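Local coordinates for HDLP (histone deacetylase-like protein) (Aquifex aeolicus, PDB 1C3R) that binds zinc and the hydroxamate inhibitor trichostatin A, and is probably a deacetylase, as in its relatives the histone deacetylases, at residues Val4-Thr9 with Phe124-Gly129; Lys24-Ser29 with Lys331-Glu336; His132-Arg137 with His171-Gln176; Arg316-Lys321 with Glu349-Pro354. The protein carries 2 engineered substitutions. All coordinates share one frame; numbering follows the deposited sequence.

Interaction 1 of 4, residues Val4-Thr9 with Phe124-Gly129; sequences VKLIGT and FNPAGG
K5 O takes F124 N (3.2 Å), one rung of the parallel pairing that sets L6 against F124. L6 lies alongside F124, both side chains pointing the same way. With CG anti to the backbone N (chi1 -176°), its CD2 methyl reaches F124 CD2 at 3.6 Å and also P126 CD, which sits over the centre of the phenylalanine ring. I7 N gives the next rung, an almost straight bond to F124 O (3.0 Å, 177°). There the ladder stops: I7 O faces P126 CD (3.6 Å), since a proline has no N-H to offer, and this buried oxygen has no partner in the model. N125 turns the chain away in a type I turn, its OD1 accepting A127 N (3.2 Å) in an Asx turn while ND2 binds T110 OG1 and A106 O of helix 98-118. Putting an alanine at N125 would probably leave A127 N without its side-chain acceptor and cost the turn its two ties to that helix. In the parallel sheet, strand 4-8 runs between 46-48 and 122-125; I7 and N125 face helix 98-118, whereas L6 and P126 pack against helices 28-37 and 299-314, where W306 meets the F124 ring edge-to-face.

Interaction 2 of 4, residues Lys24-Ser29 with Lys331-Glu336; sequences KIPRVS and KSIDFE
The F335 ring receives the CG2 methyl of I25, 4.3 Å from F335 CD1, and meets H298 edge-to-face. P299, at the start of helix 299-314, touches both I25 and F335. The other flat group, the D334 carboxylate, comes at the pyrrolidine of P26 from the opposite direction, with OD1 3.8 Å from P26 CD and OD2 4.2 Å from P26 CG. P26 CD also rests on I333 CG2 (3.7 Å), the proline ring and the isoleucine branch passing alongside with opposed headings. An inverse gamma turn centred on D334, closed by a weak bond from F335 N to I333 O (3.1 Å), presents both the carbonyl and the carboxylate of that aspartate to K24. The lysine chain, bent at chi2 and chi4, curls back so that NZ gives a weak hydrogen bond to D334 O (3.2 Å) and a long salt bridge to D334 OD1 (3.9 Å). R16 NH1 adds a long, weak ion pair to D334 OD2 and a weak hydrogen bond to K24 O. Past P26 the chain enters helix 28-37, with R27 at its N-cap position. The side chain of K24 lies about 8 Å from the bound trichostatin A.

Interaction 3 of 4, residues His132-Arg137 with His171-Gln176; sequences HAFKSR and HCDGVQ. With TSN (trichostatin a), chain D.
D173 OD2 is gripped by two N-H groups: H132 ND1, 2.8 Å away along a nearly straight bond (172°), and G174 N, a weaker bond at 2.7 Å within the first turn of helix 173-178. The carboxylate oxygen lies in the imidazole plane, but the ring approaches from above the carboxylate, the two planes standing 88° apart. H132 CG is set beside its own backbone N (chi1 -68°), which carries the ring toward the ligand: next to ND1 on the ring, H132 CE1 is 3.0 Å from H171 O, and at the far edge H132 NE2 accepts a weak hydrogen bond from N1 of trichostatin A (2.8 Å), again in the ring plane. The backbones meet closely at G174, its CA 3.5 Å from H132 O and 3.6 Å from A133 O; a beta carbon there would clash with both oxygens. F134 flanks this point, its CE2 against G174 CA (3.9 Å) and H132 O over the centre of one ring face. N139 ND2 serves as a second-shell tie, binding both D173 OD1 and H132 O. A leucine in place of H132 would probably leave D173 OD2 without its imidazole donor and the hydroxamate N1 without this acceptor. H131 and Y297 also bond to the inhibitor, and D168, H170 and D258 hold the zinc beside it; the histidine-carboxylate pair next to that metal is consistent with a charge-relay system, as in the active site of histone deacetylases.

Interaction 4 of 4, residues Arg316-Lys321 with Glu349-Pro354; sequences REVPEK and ETLKDP
E349 O lies 3.2 Å from CB of K321, where the two loops run side by side, and the backbone of E349 is also hydrogen-bonded to L322. T350 comes next, bridged to K321 with their CA atoms only 4.1 Å apart; its CB packs 3.4 Å from E320 O, and a CA-H...O contact goes to the same oxygen. L351 then supplies the direct hydrogen bond of the contact, L351 N to E320 O (3.3 Å, 157°). Its side chain carries the apolar part. CG stands opposite the carbonyl carbon (chi1 -80°) and the rest of the chain is extended, which drives CD1 into the angle between V318 and P319. That methyl lies 3.7 Å from V318 CG1, 3.3 Å from P319 CG, tighter than usual for two carbons, and 3.2 Å from P319 O. M38 and L322 close around the same leucine. K352 follows with its aliphatic chain across V318 CG1, while its N donates to a water (3.0 Å) that also reaches E320 O, though that second leg is unusually short and the exact place of the water doubtful. R304 of helix 299-314 holds T350 O. The whole is a single backbone bridge between two surface loops, V318-K321 and E349-K352 running 154° apart, close to antiparallel, by which the chain after helix 324-331 is laid over the loop that leads from helix 299-314 into that helix.

Overall arrangement
Interaction 3 forms part of the trichostatin A pocket itself: the H132 side chain is about 5 Å from the zinc. Interaction 1 adjoins it in sequence, the turn after strand 122-125 running on into the pocket loop, although their centres are 21 Å apart. Interactions 1 and 2 touch, V28 at the start of helix 28-37 packing on P126 and A127. Interaction 2 lies farther out, its I25 side chain about 12 Å from the zinc. Interaction 4 is remote, with nearest atoms about 8 Å from those of interactions 1 and 2, and lies across the centre of the chain from interaction 3, their centres 35 Å apart.

Interaction 1 of 4, residues Val4-Thr9 with Phe124-Gly129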
# COMPACT_ATOMS: atom_id res chain seq x y z
N VAL A 4 -34.32 -15.68 11.29
CA VAL A 4 -33.03 -15.39 10.69
C VAL A 4 -33.21 -14.59 9.41
O VAL A 4 -33.84 -15.05 8.46
CB VAL A 4 -32.30 -16.71 10.38
CG1 VAL A 4 -30.88 -16.43 9.88
CG2 VAL A 4 -32.28 -17.58 11.63
N LYS A 5 -32.64 -13.39 9.39
CA LYS A 5 -32.76 -12.52 8.23
C LYS A 5 -31.43 -12.13 7.61
O LYS A 5 -30.39 -12.15 8.27
CB LYS A 5 -33.51 -11.24 8.62
CG LYS A 5 -34.98 -11.43 9.01
CD LYS A 5 -35.83 -11.85 7.82
CE LYS A 5 -37.31 -11.90 8.17
NZ LYS A 5 -37.60 -12.88 9.25
N LEU A 6 -31.48 -11.79 6.33
CA LEU A 6 -30.31 -11.33 5.59
C LEU A 6 -30.69 -9.95 5.07
O LEU A 6 -31.73 -9.78 4.44
CB LEU A 6 -30.01 -12.28 4.43
CG LEU A 6 -28.75 -12.04 3.58
CD1 LEU A 6 -28.89 -10.77 2.77
CD2 LEU A 6 -27.53 -11.98 4.47
N ILE A 7 -29.87 -8.95 5.37
CA ILE A 7 -30.14 -7.59 4.92
C ILE A 7 -29.29 -7.31 3.69
O ILE A 7 -28.07 -7.47 3.72
CB ILE A 7 -29.83 -6.55 6.02
CG1 ILE A 7 -30.84 -6.66 7.18
CG2 ILE A 7 -29.94 -5.15 5.45
CD1 ILE A 7 -30.83 -7.97 7.91
N GLY A 8 -29.94 -6.89 2.60
CA GLY A 8 -29.20 -6.60 1.39
C GLY A 8 -30.08 -6.18 0.24
O GLY A 8 -31.30 -6.03 0.38
N THR A 9 -29.46 -5.99 -0.92
CA THR A 9 -30.14 -5.58 -2.13
C THR A 9 -29.18 -5.69 -3.31
O THR A 9 -27.97 -5.61 -3.14
CB THR A 9 -30.59 -4.11 -2.05
OG1 THR A 9 -31.13 -3.72 -3.32
CG2 THR A 9 -29.41 -3.21 -1.71
N PHE A 124 -27.88 -10.61 9.45
CA PHE A 124 -26.53 -10.51 8.92
C PHE A 124 -26.52 -9.44 7.85
O PHE A 124 -27.33 -9.47 6.93
CB PHE A 124 -26.11 -11.89 8.36
CG PHE A 124 -24.80 -11.88 7.60
CD1 PHE A 124 -23.73 -11.10 8.01
CD2 PHE A 124 -24.63 -12.73 6.51
CE1 PHE A 124 -22.51 -11.17 7.35
CE2 PHE A 124 -23.42 -12.81 5.84
CZ PHE A 124 -22.35 -12.03 6.26
N ASN A 125 -25.64 -8.46 8.01
CA ASN A 125 -25.48 -7.39 7.04
C ASN A 125 -24.09 -7.47 6.41
O ASN A 125 -23.14 -6.86 6.90
CB ASN A 125 -25.65 -6.01 7.68
CG ASN A 125 -25.25 -4.90 6.73
OD1 ASN A 125 -25.43 -5.02 5.52
ND2 ASN A 125 -24.73 -3.81 7.27
N PRO A 126 -23.95 -8.26 5.34
CA PRO A 126 -22.67 -8.44 4.65
C PRO A 126 -22.03 -7.17 4.10
O PRO A 126 -20.84 -7.16 3.84
CB PRO A 126 -23.03 -9.44 3.55
CG PRO A 126 -24.50 -9.11 3.28
CD PRO A 126 -24.98 -9.09 4.70
N ALA A 127 -22.81 -6.10 3.95
CA ALA A 127 -22.29 -4.84 3.42
C ALA A 127 -21.64 -4.00 4.50
O ALA A 127 -20.90 -3.06 4.20
CB ALA A 127 -23.43 -4.05 2.75
N GLY A 128 -21.89 -4.33 5.76
CA GLY A 128 -21.32 -3.57 6.86
C GLY A 128 -19.92 -4.02 7.24
O GLY A 128 -19.31 -4.85 6.56
N GLY A 129 -19.40 -3.46 8.33
CA GLY A 129 -18.07 -3.82 8.79
C GLY A 129 -16.99 -2.90 8.24
O GLY A 129 -15.80 -3.23 8.30

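Interaction 2 of 4, residues Lys24-Ser29 with Lys331-Glu336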
# COMPACT_ATOMS: atom_id res chain seq x y z
N LYS A 24 -13.89 -3.00 -7.03
CA LYS A 24 -14.75 -2.76 -8.19
C LYS A 24 -15.55 -4.03 -8.52
O LYS A 24 -16.44 -4.02 -9.36
CB LYS A 24 -13.93 -2.30 -9.40
CG LYS A 24 -13.34 -3.39 -10.28
CD LYS A 24 -12.39 -4.32 -9.56
CE LYS A 24 -11.52 -5.05 -10.58
NZ LYS A 24 -12.31 -5.73 -11.65
N ILE A 25 -15.22 -5.13 -7.84
CA ILE A 25 -15.91 -6.39 -8.08
C ILE A 25 -17.26 -6.41 -7.37
O ILE A 25 -17.47 -5.71 -6.38
CB ILE A 25 -15.12 -7.60 -7.52
CG1 ILE A 25 -15.02 -7.47 -5.99
CG2 ILE A 25 -13.74 -7.69 -8.14
CD1 ILE A 25 -14.50 -8.71 -5.29
N PRO A 26 -18.20 -7.21 -7.88
CA PRO A 26 -19.53 -7.32 -7.27
C PRO A 26 -19.30 -8.06 -5.95
O PRO A 26 -18.44 -8.94 -5.89
CB PRO A 26 -20.30 -8.19 -8.26
CG PRO A 26 -19.55 -7.96 -9.57
CD PRO A 26 -18.13 -8.07 -9.08
N ARG A 27 -20.04 -7.72 -4.91
CA ARG A 27 -19.85 -8.39 -3.64
C ARG A 27 -21.18 -8.81 -3.03
O ARG A 27 -21.61 -9.96 -3.20
CB ARG A 27 -19.04 -7.48 -2.69
CG ARG A 27 -17.68 -7.14 -3.29
CD ARG A 27 -16.83 -6.16 -2.48
NE ARG A 27 -16.27 -6.71 -1.25
CZ ARG A 27 -16.79 -6.53 -0.03
NH1 ARG A 27 -17.88 -5.81 0.13
NH2 ARG A 27 -16.18 -7.05 1.03
N VAL A 28 -21.86 -7.90 -2.33
CA VAL A 28 -23.13 -8.27 -1.74
C VAL A 28 -24.14 -8.69 -2.81
O VAL A 28 -24.90 -9.65 -2.62
CB VAL A 28 -23.72 -7.13 -0.90
CG1 VAL A 28 -25.10 -7.51 -0.38
CG2 VAL A 28 -22.78 -6.83 0.27
N SER A 29 -24.15 -8.00 -3.94
CA SER A 29 -25.09 -8.34 -5.00
C SER A 29 -24.71 -9.72 -5.55
O SER A 29 -25.57 -10.46 -6.03
CB SER A 29 -25.05 -7.28 -6.11
OG SER A 29 -23.78 -7.21 -6.73
N LYS A 331 -18.32 -17.40 -13.03
CA LYS A 331 -17.53 -17.29 -14.25
C LYS A 331 -17.83 -16.00 -15.02
O LYS A 331 -16.94 -15.42 -15.63
CB LYS A 331 -17.77 -18.51 -15.15
CG LYS A 331 -17.21 -19.80 -14.58
CD LYS A 331 -17.64 -21.04 -15.38
CE LYS A 331 -17.16 -21.02 -16.82
NZ LYS A 331 -17.79 -19.94 -17.63
N SER A 332 -19.08 -15.55 -14.98
CA SER A 332 -19.46 -14.34 -15.70
C SER A 332 -18.96 -13.07 -15.05
O SER A 332 -19.14 -11.98 -15.59
CB SER A 332 -20.98 -14.25 -15.82
OG SER A 332 -21.56 -13.97 -14.56
N ILE A 333 -18.33 -13.18 -13.88
CA ILE A 333 -17.84 -12.01 -13.18
C ILE A 333 -16.59 -11.38 -13.80
O ILE A 333 -15.77 -12.06 -14.41
CB ILE A 333 -17.54 -12.32 -11.70
CG1 ILE A 333 -18.81 -12.81 -11.01
CG2 ILE A 333 -17.04 -11.07 -10.99
CD1 ILE A 333 -18.60 -13.18 -9.57
N ASP A 334 -16.49 -10.07 -13.63
CA ASP A 334 -15.37 -9.28 -14.12
C ASP A 334 -14.24 -9.33 -13.09
O ASP A 334 -13.96 -8.33 -12.43
CB ASP A 334 -15.85 -7.84 -14.34
CG ASP A 334 -16.59 -7.27 -13.13
OD1 ASP A 334 -15.97 -7.07 -12.06
OD2 ASP A 334 -17.82 -7.03 -13.23
N PHE A 335 -13.57 -10.47 -12.97
CA PHE A 335 -12.52 -10.61 -11.97
C PHE A 335 -11.06 -10.60 -12.45
O PHE A 335 -10.47 -9.53 -12.60
CB PHE A 335 -12.79 -11.86 -11.13
CG PHE A 335 -11.76 -12.11 -10.08
CD1 PHE A 335 -11.37 -11.09 -9.21
CD2 PHE A 335 -11.15 -13.35 -9.96
CE1 PHE A 335 -10.40 -11.30 -8.25
CE2 PHE A 335 -10.18 -13.58 -8.99
CZ PHE A 335 -9.80 -12.55 -8.13
N GLU A 336 -10.49 -11.78 -12.64
CA GLU A 336 -9.10 -11.96 -13.07
C GLU A 336 -8.16 -12.08 -11.88
O GLU A 336 -7.97 -11.14 -11.11
CB GLU A 336 -8.64 -10.82 -13.99
CG GLU A 336 -7.22 -11.00 -14.51
CD GLU A 336 -6.82 -9.92 -15.50
OE1 GLU A 336 -7.50 -9.79 -16.54
OE2 GLU A 336 -5.82 -9.21 -15.25

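Interaction 3 of 4, residues His132-Arg137 with His171-Gln176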
# COMPACT_ATOMS: atom_id res chain seq x y z
N HIS A 132 -12.63 1.12 8.98
CA HIS A 132 -11.53 2.10 8.96
C HIS A 132 -11.85 3.59 9.07
O HIS A 132 -11.03 4.36 9.58
CB HIS A 132 -10.69 1.90 7.70
CG HIS A 132 -9.93 0.62 7.67
ND1 HIS A 132 -9.04 0.26 8.67
CD2 HIS A 132 -9.87 -0.37 6.74
CE1 HIS A 132 -8.47 -0.89 8.35
NE2 HIS A 132 -8.95 -1.29 7.19
N ALA A 133 -13.02 4.01 8.60
CA ALA A 133 -13.37 5.43 8.61
C ALA A 133 -13.32 6.09 9.98
O ALA A 133 -13.68 5.47 10.99
CB ALA A 133 -14.75 5.64 8.00
N PHE A 134 -12.85 7.33 10.02
CA PHE A 134 -12.78 8.07 11.27
C PHE A 134 -13.94 9.05 11.34
O PHE A 134 -14.68 9.25 10.37
CB PHE A 134 -11.46 8.84 11.41
CG PHE A 134 -10.24 7.97 11.42
CD1 PHE A 134 -9.43 7.85 10.29
CD2 PHE A 134 -9.89 7.26 12.57
CE1 PHE A 134 -8.30 7.05 10.30
CE2 PHE A 134 -8.75 6.44 12.59
CZ PHE A 134 -7.95 6.34 11.46
N LYS A 135 -14.09 9.67 12.50
CA LYS A 135 -15.13 10.66 12.73
C LYS A 135 -15.33 11.63 11.56
O LYS A 135 -16.45 11.84 11.10
CB LYS A 135 -14.76 11.42 14.00
CG LYS A 135 -15.43 12.76 14.19
CD LYS A 135 -14.89 13.41 15.46
CE LYS A 135 -15.31 14.87 15.55
NZ LYS A 135 -14.74 15.67 14.43
N SER A 136 -14.23 12.20 11.07
CA SER A 136 -14.32 13.18 9.99
C SER A 136 -13.38 12.92 8.82
O SER A 136 -12.94 13.87 8.17
CB SER A 136 -14.02 14.57 10.55
OG SER A 136 -14.84 14.85 11.68
N ARG A 137 -13.06 11.66 8.53
CA ARG A 137 -12.15 11.40 7.43
C ARG A 137 -12.23 9.98 6.91
O ARG A 137 -12.39 9.02 7.68
CB ARG A 137 -10.72 11.71 7.88
CG ARG A 137 -9.81 12.09 6.73
CD ARG A 137 -8.36 12.24 7.14
NE ARG A 137 -7.60 12.88 6.07
CZ ARG A 137 -6.28 12.86 5.95
NH1 ARG A 137 -5.55 12.21 6.84
NH2 ARG A 137 -5.70 13.48 4.93
N HIS A 171 -6.55 -4.46 11.01
CA HIS A 171 -6.95 -3.82 12.25
C HIS A 171 -8.02 -2.75 12.05
O HIS A 171 -7.94 -1.95 11.12
CB HIS A 171 -5.74 -3.20 12.94
CG HIS A 171 -6.06 -2.53 14.23
ND1 HIS A 171 -5.84 -1.19 14.45
CD2 HIS A 171 -6.62 -3.01 15.37
CE1 HIS A 171 -6.25 -0.87 15.67
NE2 HIS A 171 -6.72 -1.95 16.25
N CYS A 172 -9.00 -2.73 12.95
CA CYS A 172 -10.09 -1.75 12.92
C CYS A 172 -9.66 -0.44 13.58
O CYS A 172 -10.23 -0.03 14.60
CB CYS A 172 -11.32 -2.34 13.62
SG CYS A 172 -11.02 -3.03 15.29
N ASP A 173 -8.67 0.23 13.00
CA ASP A 173 -8.20 1.48 13.58
C ASP A 173 -9.31 2.51 13.79
O ASP A 173 -9.35 3.20 14.81
CB ASP A 173 -7.05 2.08 12.74
CG ASP A 173 -7.44 2.37 11.29
OD1 ASP A 173 -6.63 3.00 10.58
OD2 ASP A 173 -8.53 1.95 10.84
N GLY A 174 -10.24 2.61 12.84
CA GLY A 174 -11.32 3.57 13.00
C GLY A 174 -12.18 3.27 14.21
O GLY A 174 -12.48 4.16 15.01
N VAL A 175 -12.58 2.01 14.37
CA VAL A 175 -13.40 1.61 15.50
C VAL A 175 -12.64 1.73 16.82
O VAL A 175 -13.20 2.15 17.83
CB VAL A 175 -13.90 0.17 15.34
CG1 VAL A 175 -14.77 -0.22 16.53
CG2 VAL A 175 -14.67 0.03 14.03
N GLN A 176 -11.36 1.37 16.81
CA GLN A 176 -10.57 1.46 18.02
C GLN A 176 -10.51 2.89 18.53
O GLN A 176 -10.66 3.14 19.73
CB GLN A 176 -9.13 0.97 17.79
CG GLN A 176 -8.20 1.29 18.96
CD GLN A 176 -6.81 0.75 18.78
OE1 GLN A 176 -6.61 -0.47 18.70
NE2 GLN A 176 -5.83 1.64 18.70
O1 TSN D . -10.14 -4.12 6.20
O2 TSN D . -9.24 -4.82 3.62
O3 TSN D . -3.38 -3.59 -0.68
N1 TSN D . -9.03 -3.57 5.55
N2 TSN D . -5.17 -0.24 -5.92
C1 TSN D . -4.20 -1.81 -2.03
C2 TSN D . -4.73 -0.52 -2.18
C3 TSN D . -5.05 0.03 -3.43
C4 TSN D . -4.84 -0.75 -4.64
C5 TSN D . -4.30 -2.06 -4.47
C6 TSN D . -3.99 -2.56 -3.22
C7 TSN D . -3.84 -2.46 -0.73
C8 TSN D . -4.11 -1.68 0.60
C9 TSN D . -5.12 -2.45 1.42
C10 TSN D . -6.14 -1.95 2.18
C11 TSN D . -6.97 -2.98 2.86
C12 TSN D . -8.07 -2.73 3.60
C13 TSN D . -8.83 -3.81 4.22
C14 TSN D . -2.77 -1.55 1.37
C15 TSN D . -6.44 -0.47 2.36
C17 TSN D . -5.01 -1.08 -7.12
C16 TSN D . -5.72 1.09 -6.10

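Interaction 4 of 4, residues Arg316-Lys321 with Glu349-Pro354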
# COMPACT_ATOMS: atom_id res chain seq x y z
N ARG A 316 -29.63 -24.52 7.39
CA ARG A 316 -29.72 -25.43 6.26
C ARG A 316 -28.39 -26.09 5.92
O ARG A 316 -27.32 -25.53 6.17
CB ARG A 316 -30.30 -24.71 5.04
CG ARG A 316 -29.48 -23.59 4.50
CD ARG A 316 -30.19 -22.98 3.31
NE ARG A 316 -31.38 -22.25 3.73
CZ ARG A 316 -32.29 -21.78 2.89
NH1 ARG A 316 -32.15 -21.97 1.59
NH2 ARG A 316 -33.33 -21.10 3.35
N GLU A 317 -28.46 -27.30 5.36
CA GLU A 317 -27.26 -28.05 5.01
C GLU A 317 -26.48 -27.38 3.89
O GLU A 317 -27.05 -26.83 2.95
CB GLU A 317 -27.63 -29.47 4.57
CG GLU A 317 -28.61 -30.19 5.47
CD GLU A 317 -30.01 -29.63 5.38
OE1 GLU A 317 -30.59 -29.66 4.27
OE2 GLU A 317 -30.55 -29.15 6.40
N VAL A 318 -25.16 -27.43 4.00
CA VAL A 318 -24.32 -26.84 2.97
C VAL A 318 -24.15 -27.84 1.83
O VAL A 318 -23.60 -28.93 2.02
CB VAL A 318 -22.93 -26.48 3.53
CG1 VAL A 318 -22.07 -25.87 2.43
CG2 VAL A 318 -23.06 -25.52 4.70
N PRO A 319 -24.64 -27.50 0.64
CA PRO A 319 -24.50 -28.41 -0.50
C PRO A 319 -23.02 -28.62 -0.80
O PRO A 319 -22.24 -27.68 -0.74
CB PRO A 319 -25.23 -27.67 -1.62
CG PRO A 319 -25.02 -26.22 -1.23
CD PRO A 319 -25.39 -26.30 0.23
N GLU A 320 -22.64 -29.85 -1.13
CA GLU A 320 -21.25 -30.18 -1.43
C GLU A 320 -20.67 -29.38 -2.58
O GLU A 320 -19.58 -28.83 -2.48
CB GLU A 320 -21.11 -31.66 -1.75
CG GLU A 320 -19.70 -32.04 -2.18
CD GLU A 320 -19.58 -33.50 -2.60
OE1 GLU A 320 -18.48 -33.91 -3.01
OE2 GLU A 320 -20.59 -34.23 -2.50
N LYS A 321 -21.40 -29.31 -3.69
CA LYS A 321 -20.92 -28.61 -4.87
C LYS A 321 -21.80 -27.49 -5.36
O LYS A 321 -22.97 -27.39 -4.99
CB LYS A 321 -20.73 -29.60 -6.01
CG LYS A 321 -22.02 -30.26 -6.54
CD LYS A 321 -22.70 -31.23 -5.55
CE LYS A 321 -23.59 -30.56 -4.49
NZ LYS A 321 -24.76 -29.85 -5.08
N GLU A 349 -16.03 -25.45 -8.09
CA GLU A 349 -16.54 -26.82 -7.96
C GLU A 349 -17.28 -27.06 -6.66
O GLU A 349 -18.47 -27.39 -6.67
CB GLU A 349 -15.38 -27.82 -8.05
CG GLU A 349 -14.52 -27.68 -9.29
CD GLU A 349 -15.30 -27.90 -10.57
OE1 GLU A 349 -15.90 -28.99 -10.72
OE2 GLU A 349 -15.31 -26.99 -11.43
N THR A 350 -16.58 -26.90 -5.55
CA THR A 350 -17.16 -27.13 -4.24
C THR A 350 -17.22 -25.89 -3.36
O THR A 350 -16.38 -24.99 -3.48
CB THR A 350 -16.38 -28.24 -3.51
OG1 THR A 350 -14.99 -27.90 -3.48
CG2 THR A 350 -16.55 -29.57 -4.23
N LEU A 351 -18.21 -25.84 -2.48
CA LEU A 351 -18.40 -24.72 -1.56
C LEU A 351 -17.37 -24.66 -0.45
O LEU A 351 -16.82 -23.60 -0.16
CB LEU A 351 -19.79 -24.77 -0.92
CG LEU A 351 -20.96 -24.26 -1.75
CD1 LEU A 351 -22.26 -24.48 -1.01
CD2 LEU A 351 -20.75 -22.77 -2.02
N LYS A 352 -17.10 -25.81 0.17
CA LYS A 352 -16.15 -25.86 1.26
C LYS A 352 -14.76 -26.25 0.78
O LYS A 352 -14.59 -27.20 0.02
CB LYS A 352 -16.63 -26.85 2.32
CG LYS A 352 -18.07 -26.62 2.73
CD LYS A 352 -18.61 -27.67 3.68
CE LYS A 352 -17.97 -27.59 5.05
NZ LYS A 352 -18.68 -28.49 6.00
N ASP A 353 -13.77 -25.49 1.20
CA ASP A 353 -12.41 -25.79 0.82
C ASP A 353 -11.83 -26.72 1.87
O ASP A 353 -12.45 -26.95 2.92
CB ASP A 353 -11.61 -24.48 0.67
CG ASP A 353 -11.79 -23.55 1.85
OD1 ASP A 353 -11.57 -22.32 1.68
OD2 ASP A 353 -12.13 -24.06 2.94
N PRO A 354 -10.67 -27.33 1.58
CA PRO A 354 -10.03 -28.25 2.53
C PRO A 354 -9.51 -27.48 3.72
O PRO A 354 -9.30 -26.27 3.63
CB PRO A 354 -8.89 -28.83 1.70
CG PRO A 354 -8.49 -27.63 0.87
CD PRO A 354 -9.86 -27.23 0.36
O HOH W 1 -18.32 -28.44 -0.38